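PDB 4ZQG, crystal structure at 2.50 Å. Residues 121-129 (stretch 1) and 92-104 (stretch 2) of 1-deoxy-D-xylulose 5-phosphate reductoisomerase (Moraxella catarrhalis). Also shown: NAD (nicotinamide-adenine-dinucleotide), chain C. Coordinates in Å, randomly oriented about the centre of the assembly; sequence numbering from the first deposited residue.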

ATOM      1  N   GLY A 121      17.506  25.061  -4.175  1.00 63.67           N
ATOM      2  CA  GLY A 121      16.321  24.608  -4.821  1.00 64.63           C
ATOM      3  C   GLY A 121      16.546  23.297  -5.509  1.00 64.15           C
ATOM      4  O   GLY A 121      16.101  23.129  -6.620  1.00 69.14           O
ATOM      5  N   LYS A 122      17.203  22.349  -4.868  1.00 61.56           N
ATOM      6  CA  LYS A 122      17.534  21.136  -5.587  1.00 61.24           C
ATOM      7  C   LYS A 122      16.496  20.069  -5.330  1.00 60.64           C
ATOM      8  O   LYS A 122      15.689  20.181  -4.424  1.00 62.09           O
ATOM      9  CB  LYS A 122      18.915  20.583  -5.185  1.00 60.56           C
ATOM     10  CG  LYS A 122      20.111  21.478  -5.433  1.00 59.96           C
ATOM     11  CD  LYS A 122      20.377  21.636  -6.900  1.00 60.38           C
ATOM     12  CE  LYS A 122      21.478  22.654  -7.089  1.00 61.00           C
ATOM     13  NZ  LYS A 122      21.439  23.207  -8.474  1.00 62.81           N
ATOM     14  N   ARG A 123      16.540  19.016  -6.129  1.00 58.87           N
ATOM     15  CA  ARG A 123      15.869  17.794  -5.788  1.00 57.70           C
ATOM     16  C   ARG A 123      16.757  17.079  -4.822  1.00 55.07           C
ATOM     17  O   ARG A 123      17.897  16.832  -5.140  1.00 56.36           O
ATOM     18  CB  ARG A 123      15.647  16.970  -7.037  1.00 59.81           C
ATOM     19  CG  ARG A 123      15.029  15.614  -6.806  1.00 61.62           C
ATOM     20  CD  ARG A 123      14.407  15.181  -8.123  1.00 65.98           C
ATOM     21  NE  ARG A 123      14.313  13.737  -8.197  1.00 70.32           N
ATOM     22  CZ  ARG A 123      13.287  13.071  -8.716  1.00 78.15           C
ATOM     23  NH1 ARG A 123      12.234  13.717  -9.227  1.00 80.16           N
ATOM     24  NH2 ARG A 123      13.303  11.738  -8.705  1.00 80.49           N
ATOM     25  N   ILE A 124      16.261  16.789  -3.631  1.00 52.99           N
ATOM     26  CA  ILE A 124      17.074  16.218  -2.575  1.00 52.10           C
ATOM     27  C   ILE A 124      16.523  14.852  -2.186  1.00 52.51           C
ATOM     28  O   ILE A 124      15.369  14.749  -1.820  1.00 53.25           O
ATOM     29  CB  ILE A 124      17.014  17.101  -1.313  1.00 51.72           C
ATOM     30  CG1 ILE A 124      17.331  18.559  -1.634  1.00 52.34           C
ATOM     31  CG2 ILE A 124      17.898  16.551  -0.212  1.00 50.73           C
ATOM     32  CD1 ILE A 124      17.417  19.434  -0.414  1.00 52.26           C
ATOM     33  N   LEU A 125      17.376  13.838  -2.190  1.00 52.46           N
ATOM     34  CA  LEU A 125      17.032  12.516  -1.775  1.00 52.26           C
ATOM     35  C   LEU A 125      17.632  12.289  -0.401  1.00 52.67           C
ATOM     36  O   LEU A 125      18.841  12.124  -0.256  1.00 51.04           O
ATOM     37  CB  LEU A 125      17.612  11.489  -2.753  1.00 53.24           C
ATOM     38  CG  LEU A 125      16.868  11.199  -4.052  1.00 54.76           C
ATOM     39  CD1 LEU A 125      16.358  12.452  -4.721  1.00 55.94           C
ATOM     40  CD2 LEU A 125      17.747  10.458  -5.023  1.00 56.65           C
ATOM     41  N   LEU A 126      16.779  12.219   0.615  1.00 54.15           N
ATOM     42  CA  LEU A 126      17.238  12.339   1.976  1.00 53.93           C
ATOM     43  C   LEU A 126      17.397  11.018   2.651  1.00 53.27           C
ATOM     44  O   LEU A 126      16.467  10.305   2.862  1.00 53.69           O
ATOM     45  CB  LEU A 126      16.274  13.213   2.753  1.00 54.59           C
ATOM     46  CG  LEU A 126      16.823  13.698   4.077  1.00 55.79           C
ATOM     47  CD1 LEU A 126      17.967  14.644   3.860  1.00 57.04           C
ATOM     48  CD2 LEU A 126      15.721  14.395   4.823  1.00 57.08           C
ATOM     49  N   ALA A 127      18.618  10.688   3.002  1.00 54.48           N
ATOM     50  CA  ALA A 127      18.864   9.507   3.802  1.00 55.41           C
ATOM     51  C   ALA A 127      19.115  10.027   5.175  1.00 56.27           C
ATOM     52  O   ALA A 127      18.550   9.585   6.164  1.00 59.17           O
ATOM     53  CB  ALA A 127      20.085   8.755   3.288  1.00 56.24           C
ATOM     54  N   ASN A 128      20.009  10.981   5.195  1.00 58.18           N
ATOM     55  CA  ASN A 128      20.466  11.680   6.379  1.00 58.67           C
ATOM     56  C   ASN A 128      19.328  12.289   7.217  1.00 58.76           C
ATOM     57  O   ASN A 128      18.922  13.454   7.016  1.00 59.20           O
ATOM     58  CB  ASN A 128      21.411  12.762   5.882  1.00 56.25           C
ATOM     59  CG  ASN A 128      21.879  13.643   6.956  1.00 56.63           C
ATOM     60  OD1 ASN A 128      21.949  14.853   6.767  1.00 58.83           O
ATOM     61  ND2 ASN A 128      22.212  13.063   8.102  1.00 55.99           N
ATOM     62  N   LYS A 129      18.863  11.499   8.169  1.00 59.21           N
ATOM     63  CA  LYS A 129      17.667  11.848   8.993  1.00 63.46           C
ATOM     64  C   LYS A 129      18.012  12.822  10.128  1.00 63.90           C
ATOM     65  O   LYS A 129      17.167  13.630  10.519  1.00 65.36           O
ATOM     66  CB  LYS A 129      17.010  10.587   9.585  1.00 62.12           C
ATOM     67  CG  LYS A 129      17.935   9.839  10.555  1.00 62.12           C
ATOM     68  CD  LYS A 129      17.353   8.512  10.982  1.00 62.96           C
ATOM     69  CE  LYS A 129      17.105   7.608   9.805  1.00 63.68           C
ATOM     70  NZ  LYS A 129      16.978   6.199  10.280  1.00 66.10           N
TER
HETATM   71  PA  NAD C 501      27.884   5.337   6.803  1.00 62.32           P
HETATM   72  O1A NAD C 501      28.460   5.497   8.168  1.00 61.38           O
HETATM   73  O2A NAD C 501      27.920   4.002   6.089  1.00 63.15           O
HETATM   74  O5B NAD C 501      28.406   6.482   5.788  1.00 62.55           O
HETATM   75  C5B NAD C 501      28.375   7.871   6.075  1.00 63.69           C
HETATM   76  C4B NAD C 501      28.920   8.692   4.895  1.00 65.55           C
HETATM   77  O4B NAD C 501      29.040  10.054   5.346  1.00 65.62           O
HETATM   78  C3B NAD C 501      30.306   8.241   4.413  1.00 66.06           C
HETATM   79  O3B NAD C 501      30.448   8.364   2.995  1.00 65.19           O
HETATM   80  C2B NAD C 501      31.247   9.204   5.119  1.00 66.67           C
HETATM   81  O2B NAD C 501      32.383   9.562   4.334  1.00 67.18           O
HETATM   82  C1B NAD C 501      30.409  10.450   5.385  1.00 67.13           C
HETATM   83  N9A NAD C 501      30.773  11.085   6.687  1.00 68.81           N
HETATM   84  C8A NAD C 501      30.878  10.455   7.870  1.00 69.50           C
HETATM   85  N7A NAD C 501      31.238  11.312   8.855  1.00 69.07           N
HETATM   86  C5A NAD C 501      31.375  12.520   8.309  1.00 68.03           C
HETATM   87  C6A NAD C 501      31.755  13.847   8.842  1.00 68.92           C
HETATM   88  N6A NAD C 501      32.039  14.007  10.174  1.00 70.26           N
HETATM   89  N1A NAD C 501      31.795  14.847   7.937  1.00 66.69           N
HETATM   90  C2A NAD C 501      31.530  14.656   6.611  1.00 67.37           C
HETATM   91  N3A NAD C 501      31.187  13.473   6.053  1.00 66.48           N
HETATM   92  C4A NAD C 501      31.089  12.381   6.865  1.00 68.19           C
HETATM   93  O3  NAD C 501      26.349   5.832   6.935  1.00 64.62           O
HETATM   94  PN  NAD C 501      24.998   5.160   6.367  1.00 60.55           P
HETATM   95  O1N NAD C 501      24.741   3.968   7.264  1.00 60.38           O
HETATM   96  O2N NAD C 501      25.099   5.110   4.861  1.00 58.61           O
HETATM   97  O5D NAD C 501      24.005   6.351   6.788  1.00 64.61           O
HETATM   98  C5D NAD C 501      23.857   7.527   5.989  1.00 65.61           C
HETATM   99  C4D NAD C 501      22.601   8.294   6.411  1.00 67.38           C
HETATM  100  O4D NAD C 501      21.412   7.701   5.882  1.00 69.58           O
HETATM  101  C3D NAD C 501      22.455   8.292   7.922  1.00 67.52           C
HETATM  102  O3D NAD C 501      21.903   9.551   8.291  1.00 65.20           O
HETATM  103  C2D NAD C 501      21.517   7.140   8.207  1.00 68.55           C
HETATM  104  O2D NAD C 501      20.847   7.311   9.465  1.00 68.81           O
HETATM  105  C1D NAD C 501      20.618   7.174   6.966  1.00 69.61           C
HETATM  106  N1N NAD C 501      20.076   5.848   6.629  1.00 70.35           N
HETATM  107  C2N NAD C 501      20.897   4.817   6.306  1.00 69.89           C
HETATM  108  C3N NAD C 501      20.375   3.539   6.016  1.00 69.06           C
HETATM  109  C7N NAD C 501      21.249   2.374   5.628  1.00 67.87           C
HETATM  110  O7N NAD C 501      20.750   1.390   5.112  1.00 65.08           O
HETATM  111  N7N NAD C 501      22.565   2.424   5.830  1.00 69.96           N
HETATM  112  C4N NAD C 501      19.001   3.358   6.060  1.00 64.65           C
HETATM  113  C5N NAD C 501      18.205   4.431   6.374  1.00 64.77           C
HETATM  114  C6N NAD C 501      18.745   5.672   6.661  1.00 66.65           C
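Stretch 2, residues 92-104: IASDEAVDTVVAA

Stretch 2 lies beside stretch 1 as a parallel neighbour in a β-sheet. Its first residues, Ile 92 and Ala 93, end a helix. A loop follows, with a type I turn from Asp 95 to Val 98, and then the strand Thr 100 to Ala 103. This strand runs alongside Arg 123 to Leu 126, with an angle of 19° between their directions and a signed crossing angle of -19°. The axes approach to 4.6 Å.

The register pairs Arg 123 with Thr 100, Ile 124 with Val 101, Leu 125 with Val 102 and Leu 126 with Ala 103. Hydrogen bonds alternate as expected for parallel strands. Val 101 N donates to Arg 123 O at 2.8 Å, Leu 125 N to Val 101 O at 2.7 Å, and Ala 103 N to Leu 125 O at 2.9 Å. Before them, Arg 123 N makes a weak bond to Asp 99 O at 3.3 Å. At the far end Ala 103 O accepts twice, from Ala 127 N at 3.2 Å and from Asn 128 N at 3.0 Å.

Lys 122 points toward stretch 2. Its chi1 and chi2 are both m, and chi3 and chi4 are t. The outer chain is therefore extended and carries the amine to the loop. Lys 122 NZ donates to Asp 95 O at 2.9 Å and to Val 98 O at 2.8 Å. The turn is also held by Val 98 N to Asp 95 O at 3.0 Å. Asp 95 has chi1 t, and its OD1 accepts from Ala 97 N at 2.7 Å.

Arg 123, Leu 125, Thr 100 and Val 102 share one face of the sheet. Arg 123 is t through chi3, an extended side chain whose guanidinium is bonded elsewhere in the structure. Leu 125 is m at chi1 and p at chi2. Its CD1 lies 3.6 Å from Thr 100 CG2, and its CD2 lies 3.8 Å from Val 102 CG2. The two methyls thus reach both residues of the neighbouring strand on this face.

The other face carries Ile 124, Leu 126, Val 101 and Ala 103. Leu 126, t at chi1 and p at chi2, brings CD1 to 3.7 Å from Ala 103 CB. Ile 124 CG2 is 4.3 Å from that same CB.

Beyond the strands, Ala 127 CB meets Ala 104 CB at 4.2 Å. NAD lies close here: Ala 127 CB is 3.1 Å from NAD O4D, and Ala 104 O is 3.4 Å from NAD C5D.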

ATOM      1  N   ILE A  92      29.191  21.809  -3.588  1.00 57.51           N
ATOM      2  CA  ILE A  92      28.645  20.736  -4.393  1.00 57.12           C
ATOM      3  C   ILE A  92      27.148  20.739  -4.287  1.00 57.61           C
ATOM      4  O   ILE A  92      26.453  20.586  -5.291  1.00 57.26           O
ATOM      5  CB  ILE A  92      29.172  19.383  -3.922  1.00 56.80           C
ATOM      6  CG1 ILE A  92      30.538  19.132  -4.525  1.00 57.07           C
ATOM      7  CG2 ILE A  92      28.242  18.254  -4.335  1.00 56.18           C
ATOM      8  CD1 ILE A  92      31.369  18.196  -3.685  1.00 57.58           C
ATOM      9  N   ALA A  93      26.649  20.922  -3.061  1.00 58.06           N
ATOM     10  CA  ALA A  93      25.211  20.950  -2.822  1.00 57.60           C
ATOM     11  C   ALA A  93      24.477  22.085  -3.510  1.00 58.93           C
ATOM     12  O   ALA A  93      23.289  21.932  -3.787  1.00 59.62           O
ATOM     13  CB  ALA A  93      24.918  20.974  -1.341  1.00 58.14           C
ATOM     14  N   SER A  94      25.150  23.212  -3.785  1.00 60.27           N
ATOM     15  CA  SER A  94      24.498  24.358  -4.444  1.00 60.62           C
ATOM     16  C   SER A  94      24.956  24.604  -5.863  1.00 61.96           C
ATOM     17  O   SER A  94      24.594  25.604  -6.485  1.00 64.80           O
ATOM     18  CB  SER A  94      24.684  25.634  -3.626  1.00 60.86           C
ATOM     19  OG  SER A  94      26.031  25.882  -3.359  1.00 60.97           O
ATOM     20  N   ASP A  95      25.710  23.664  -6.387  1.00 61.57           N
ATOM     21  CA  ASP A  95      26.346  23.807  -7.663  1.00 61.97           C
ATOM     22  C   ASP A  95      25.279  23.973  -8.740  1.00 62.77           C
ATOM     23  O   ASP A  95      24.324  23.187  -8.837  1.00 60.36           O
ATOM     24  CB  ASP A  95      27.248  22.576  -7.879  1.00 61.58           C
ATOM     25  CG  ASP A  95      28.109  22.667  -9.112  1.00 61.98           C
ATOM     26  OD1 ASP A  95      27.556  23.018 -10.176  1.00 61.37           O
ATOM     27  OD2 ASP A  95      29.329  22.329  -9.008  1.00 62.38           O
ATOM     28  N   GLU A  96      25.465  25.004  -9.566  1.00 65.79           N
ATOM     29  CA  GLU A  96      24.502  25.345 -10.620  1.00 66.66           C
ATOM     30  C   GLU A  96      24.309  24.159 -11.558  1.00 65.33           C
ATOM     31  O   GLU A  96      23.262  23.992 -12.119  1.00 63.85           O
ATOM     32  CB  GLU A  96      24.944  26.620 -11.355  1.00 69.67           C
ATOM     33  CG  GLU A  96      24.098  27.053 -12.549  1.00 71.55           C
ATOM     34  N   ALA A  97      25.313  23.303 -11.672  1.00 65.12           N
ATOM     35  CA  ALA A  97      25.273  22.185 -12.619  1.00 65.66           C
ATOM     36  C   ALA A  97      24.689  20.891 -12.086  1.00 63.53           C
ATOM     37  O   ALA A  97      24.583  19.927 -12.841  1.00 61.87           O
ATOM     38  CB  ALA A  97      26.690  21.912 -13.138  1.00 66.70           C
ATOM     39  N   VAL A  98      24.355  20.868 -10.797  1.00 63.09           N
ATOM     40  CA  VAL A  98      23.783  19.692 -10.133  1.00 62.13           C
ATOM     41  C   VAL A  98      22.259  19.759 -10.131  1.00 63.58           C
ATOM     42  O   VAL A  98      21.683  20.732  -9.660  1.00 65.07           O
ATOM     43  CB  VAL A  98      24.235  19.656  -8.668  1.00 61.01           C
ATOM     44  CG1 VAL A  98      23.530  18.577  -7.899  1.00 60.54           C
ATOM     45  CG2 VAL A  98      25.703  19.411  -8.572  1.00 61.86           C
ATOM     46  N   ASP A  99      21.595  18.715 -10.608  1.00 64.25           N
ATOM     47  CA  ASP A  99      20.139  18.617 -10.489  1.00 62.47           C
ATOM     48  C   ASP A  99      19.746  18.013  -9.144  1.00 60.85           C
ATOM     49  O   ASP A  99      18.859  18.517  -8.477  1.00 64.61           O
ATOM     50  CB  ASP A  99      19.524  17.728 -11.587  1.00 63.37           C
ATOM     51  CG  ASP A  99      19.694  18.289 -12.994  1.00 65.80           C
ATOM     52  OD1 ASP A  99      19.835  17.481 -13.924  1.00 68.28           O
ATOM     53  OD2 ASP A  99      19.688  19.517 -13.195  1.00 67.53           O
ATOM     54  N   THR A 100      20.374  16.917  -8.754  1.00 58.16           N
ATOM     55  CA  THR A 100      19.871  16.120  -7.657  1.00 56.30           C
ATOM     56  C   THR A 100      20.925  15.831  -6.629  1.00 54.05           C
ATOM     57  O   THR A 100      22.012  15.503  -6.976  1.00 54.16           O
ATOM     58  CB  THR A 100      19.252  14.816  -8.183  1.00 57.15           C
ATOM     59  OG1 THR A 100      18.168  15.153  -9.059  1.00 58.69           O
ATOM     60  CG2 THR A 100      18.678  13.948  -7.031  1.00 56.41           C
ATOM     61  N   VAL A 101      20.597  15.971  -5.347  1.00 52.67           N
ATOM     62  CA  VAL A 101      21.546  15.713  -4.299  1.00 51.33           C
ATOM     63  C   VAL A 101      21.013  14.588  -3.481  1.00 51.13           C
ATOM     64  O   VAL A 101      19.869  14.629  -3.035  1.00 52.07           O
ATOM     65  CB  VAL A 101      21.733  16.894  -3.367  1.00 51.48           C
ATOM     66  CG1 VAL A 101      22.655  16.505  -2.234  1.00 51.35           C
ATOM     67  CG2 VAL A 101      22.322  18.073  -4.109  1.00 52.89           C
ATOM     68  N   VAL A 102      21.858  13.596  -3.269  1.00 50.44           N
ATOM     69  CA  VAL A 102      21.584  12.497  -2.404  1.00 49.35           C
ATOM     70  C   VAL A 102      22.304  12.838  -1.092  1.00 50.33           C
ATOM     71  O   VAL A 102      23.507  12.869  -1.026  1.00 49.62           O
ATOM     72  CB  VAL A 102      22.136  11.240  -3.067  1.00 49.15           C
ATOM     73  CG1 VAL A 102      22.039  10.008  -2.169  1.00 48.54           C
ATOM     74  CG2 VAL A 102      21.438  11.047  -4.405  1.00 49.00           C
ATOM     75  N   ALA A 103      21.543  13.113  -0.044  1.00 50.71           N
ATOM     76  CA  ALA A 103      22.092  13.565   1.201  1.00 51.33           C
ATOM     77  C   ALA A 103      22.376  12.382   2.076  1.00 51.73           C
ATOM     78  O   ALA A 103      21.514  11.986   2.812  1.00 51.67           O
ATOM     79  CB  ALA A 103      21.075  14.458   1.886  1.00 52.26           C
ATOM     80  N   ALA A 104      23.569  11.802   2.011  1.00 53.13           N
ATOM     81  CA  ALA A 104      23.852  10.582   2.809  1.00 53.11           C
ATOM     82  C   ALA A 104      25.010  10.705   3.747  1.00 53.64           C
ATOM     83  O   ALA A 104      25.591   9.697   4.090  1.00 52.05           O
ATOM     84  CB  ALA A 104      24.055   9.359   1.919  1.00 52.87           C
TER